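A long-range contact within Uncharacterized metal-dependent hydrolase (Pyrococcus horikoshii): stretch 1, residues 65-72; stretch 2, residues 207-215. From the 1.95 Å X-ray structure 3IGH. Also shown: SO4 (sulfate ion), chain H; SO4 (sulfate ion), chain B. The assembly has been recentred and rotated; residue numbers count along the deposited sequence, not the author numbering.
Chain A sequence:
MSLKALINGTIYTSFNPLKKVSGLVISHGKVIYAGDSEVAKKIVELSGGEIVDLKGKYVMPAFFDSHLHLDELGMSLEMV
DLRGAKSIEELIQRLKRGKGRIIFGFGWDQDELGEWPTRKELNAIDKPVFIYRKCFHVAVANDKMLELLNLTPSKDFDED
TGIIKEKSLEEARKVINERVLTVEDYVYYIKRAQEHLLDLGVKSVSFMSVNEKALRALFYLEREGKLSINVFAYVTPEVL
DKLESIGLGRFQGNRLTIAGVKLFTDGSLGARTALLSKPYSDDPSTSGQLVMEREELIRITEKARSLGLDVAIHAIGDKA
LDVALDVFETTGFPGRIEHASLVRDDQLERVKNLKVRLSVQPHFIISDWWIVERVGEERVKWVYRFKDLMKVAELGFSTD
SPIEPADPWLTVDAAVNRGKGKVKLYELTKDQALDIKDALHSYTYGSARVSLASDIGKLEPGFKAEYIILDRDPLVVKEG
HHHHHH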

# COMPACT_ATOMS: atom_id res chain seq x y z
N ASP A 65 12.28 -17.09 2.69
CA ASP A 65 12.41 -17.35 4.11
C ASP A 65 11.14 -16.88 4.80
O ASP A 65 10.91 -15.69 4.91
CB ASP A 65 13.63 -16.61 4.69
CG ASP A 65 13.98 -17.06 6.11
OD1 ASP A 65 13.09 -17.16 6.98
OD2 ASP A 65 15.18 -17.27 6.39
N SER A 66 10.34 -17.81 5.29
CA SER A 66 9.00 -17.45 5.78
C SER A 66 8.95 -16.88 7.20
O SER A 66 7.86 -16.62 7.72
CB SER A 66 8.04 -18.65 5.64
OG SER A 66 8.47 -19.73 6.43
N HIS A 67 10.11 -16.65 7.82
CA HIS A 67 10.15 -16.11 9.20
C HIS A 67 11.54 -15.63 9.56
O HIS A 67 12.40 -16.44 9.92
CB HIS A 67 9.66 -17.18 10.20
CG HIS A 67 9.58 -16.72 11.62
ND1 HIS A 67 8.43 -16.84 12.37
CD2 HIS A 67 10.51 -16.18 12.45
CE1 HIS A 67 8.65 -16.39 13.59
NE2 HIS A 67 9.90 -15.97 13.67
N LEU A 68 11.77 -14.33 9.48
CA LEU A 68 13.01 -13.76 9.99
C LEU A 68 12.81 -12.33 10.49
O LEU A 68 11.73 -11.76 10.36
CB LEU A 68 14.15 -13.85 8.95
CG LEU A 68 13.95 -13.39 7.50
CD1 LEU A 68 13.63 -11.89 7.39
CD2 LEU A 68 15.20 -13.72 6.73
N HIS A 69 13.87 -11.77 11.05
CA HIS A 69 13.86 -10.42 11.59
C HIS A 69 14.87 -9.61 10.81
O HIS A 69 16.07 -9.66 11.10
CB HIS A 69 14.24 -10.45 13.07
CG HIS A 69 13.39 -11.36 13.90
ND1 HIS A 69 12.22 -10.94 14.50
CD2 HIS A 69 13.55 -12.66 14.24
CE1 HIS A 69 11.69 -11.96 15.17
NE2 HIS A 69 12.48 -13.01 15.02
N LEU A 70 14.38 -8.87 9.83
CA LEU A 70 15.20 -8.13 8.89
C LEU A 70 16.03 -7.06 9.61
O LEU A 70 17.22 -6.91 9.34
CB LEU A 70 14.29 -7.50 7.83
CG LEU A 70 14.56 -7.48 6.33
CD1 LEU A 70 15.15 -8.78 5.81
CD2 LEU A 70 13.27 -7.18 5.58
N ASP A 71 15.40 -6.35 10.55
CA ASP A 71 16.11 -5.31 11.30
C ASP A 71 17.20 -5.89 12.21
O ASP A 71 18.32 -5.37 12.26
CB ASP A 71 15.12 -4.43 12.08
CG ASP A 71 14.19 -5.23 13.00
OD1 ASP A 71 14.09 -6.48 12.90
OD2 ASP A 71 13.53 -4.58 13.83
N GLU A 72 16.88 -6.98 12.90
CA GLU A 72 17.83 -7.64 13.78
C GLU A 72 18.97 -8.28 13.00
O GLU A 72 20.09 -8.32 13.49
CB GLU A 72 17.14 -8.68 14.65
CG GLU A 72 16.22 -8.07 15.71
CD GLU A 72 15.41 -9.13 16.46
OE1 GLU A 72 15.72 -10.34 16.35
OE2 GLU A 72 14.46 -8.75 17.18
N PHE A 207 8.81 -10.85 7.31
CA PHE A 207 9.52 -10.10 8.34
C PHE A 207 8.58 -10.05 9.54
O PHE A 207 7.54 -9.42 9.49
CB PHE A 207 9.88 -8.71 7.78
CG PHE A 207 10.56 -7.75 8.75
CD1 PHE A 207 10.97 -8.13 10.03
CD2 PHE A 207 10.81 -6.44 8.33
CE1 PHE A 207 11.57 -7.19 10.90
CE2 PHE A 207 11.41 -5.51 9.18
CZ PHE A 207 11.80 -5.88 10.46
N MET A 208 8.96 -10.75 10.61
CA MET A 208 8.13 -10.90 11.81
C MET A 208 8.42 -9.87 12.88
O MET A 208 9.57 -9.52 13.10
CB MET A 208 8.33 -12.30 12.39
CG MET A 208 8.37 -13.39 11.32
SD MET A 208 6.81 -13.47 10.40
CE MET A 208 5.82 -13.89 11.82
N SER A 209 7.36 -9.43 13.57
CA SER A 209 7.41 -8.39 14.62
C SER A 209 8.01 -7.08 14.13
O SER A 209 8.99 -6.56 14.68
CB SER A 209 8.08 -8.89 15.91
OG SER A 209 7.36 -9.98 16.44
N VAL A 210 7.41 -6.56 13.07
CA VAL A 210 7.79 -5.25 12.55
C VAL A 210 7.24 -4.22 13.54
O VAL A 210 6.02 -4.13 13.74
CB VAL A 210 7.19 -5.03 11.12
CG1 VAL A 210 7.49 -3.63 10.60
CG2 VAL A 210 7.72 -6.07 10.16
N ASN A 211 8.14 -3.45 14.17
CA ASN A 211 7.71 -2.40 15.09
C ASN A 211 7.49 -1.06 14.36
O ASN A 211 7.52 -1.02 13.13
CB ASN A 211 8.69 -2.25 16.28
CG ASN A 211 10.11 -1.83 15.87
OD1 ASN A 211 10.31 -1.13 14.88
ND2 ASN A 211 11.10 -2.25 16.66
N GLU A 212 7.28 0.01 15.11
CA GLU A 212 6.88 1.31 14.54
C GLU A 212 7.93 1.89 13.62
O GLU A 212 7.64 2.27 12.48
CB GLU A 212 6.55 2.31 15.66
CG GLU A 212 5.23 2.05 16.42
CD GLU A 212 5.33 1.03 17.58
OE1 GLU A 212 6.35 0.30 17.71
OE2 GLU A 212 4.36 0.97 18.36
N LYS A 213 9.18 1.92 14.09
CA LYS A 213 10.27 2.47 13.28
C LYS A 213 10.71 1.58 12.12
O LYS A 213 11.12 2.10 11.07
CB LYS A 213 11.45 2.84 14.15
CG LYS A 213 11.17 4.02 15.04
CD LYS A 213 12.39 4.49 15.78
CE LYS A 213 12.05 5.73 16.59
NZ LYS A 213 13.16 6.13 17.49
N ALA A 214 10.66 0.27 12.30
CA ALA A 214 10.93 -0.67 11.20
C ALA A 214 9.88 -0.48 10.10
O ALA A 214 10.22 -0.47 8.93
CB ALA A 214 10.94 -2.11 11.68
N LEU A 215 8.62 -0.30 10.50
CA LEU A 215 7.57 -0.03 9.52
C LEU A 215 7.79 1.28 8.76
O LEU A 215 7.65 1.30 7.54
CB LEU A 215 6.16 -0.10 10.13
CG LEU A 215 5.00 0.03 9.12
CD1 LEU A 215 5.08 -1.02 7.99
CD2 LEU A 215 3.64 0.00 9.80
S SO4 H . 9.40 -3.27 19.89
O1 SO4 H . 10.43 -3.66 18.94
O2 SO4 H . 9.87 -3.49 21.26
O3 SO4 H . 9.08 -1.86 19.72
O4 SO4 H . 8.20 -4.06 19.67
S SO4 B . 10.16 -15.71 17.31
O1 SO4 B . 10.36 -14.66 16.33
O2 SO4 B . 11.23 -16.70 17.17
O3 SO4 B . 10.25 -15.14 18.65
O4 SO4 B . 8.87 -16.36 17.07
O HOH W 1 12.03 -8.05 14.39
O HOH W 2 10.81 -4.62 14.11

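Contacts between segments distant in sequence often begin with a short backbone match and are then secured by side chains and ordered water, and this hydrolase offers a compact example. Leu 68 and Phe 207 form a parallel beta bridge, their CA atoms 5.3 Å apart. Its main link is a nearly straight hydrogen bond from Met 208 N to Leu 68 O (3.0 Å); the same oxygen also receives a CA-H...O contact from Phe 207 CA at 3.4 Å. Beyond the bridge each chain passes into a helix, from Leu 70 in one stretch and from Glu 212 in the other. Asn 211 caps the second helix, its OD1 accepting from Ala 214 N at 3.0 Å.

The side chains pack chiefly against rings. Phe 207, which has the largest area covered by the opposing stretch, lies beneath the start of the first helix: Leu 70 CB stands 3.6 Å from the centroid of its ring, almost on the ring normal, while Asp 71 OD1 approaches CE1 of Phe 207 at the ring edge, 3.3 Å away. A carboxylate oxygen suits that position, because the ring hydrogens carry slight positive charge. Met 208 repeats the theme, with its CG over a face of the His 67 imidazole, 3.5 Å from the centroid.

Polar links complete the contact. His 69 ND1 makes a weak, bent hydrogen bond to Met 208 O (3.3 Å), and water 1 lies 3.1 Å from that Met 208 O and 3.0 Å from Asp 71 OD1. Water 2 fits more tightly, donating to Asp 71 OD2 and Ser 209 O, both at 2.7 Å, and accepting from Asn 211 N at 2.9 Å. It thus joins the first helix to the turn preceding the second, where the carboxylate and the backbone do not meet directly.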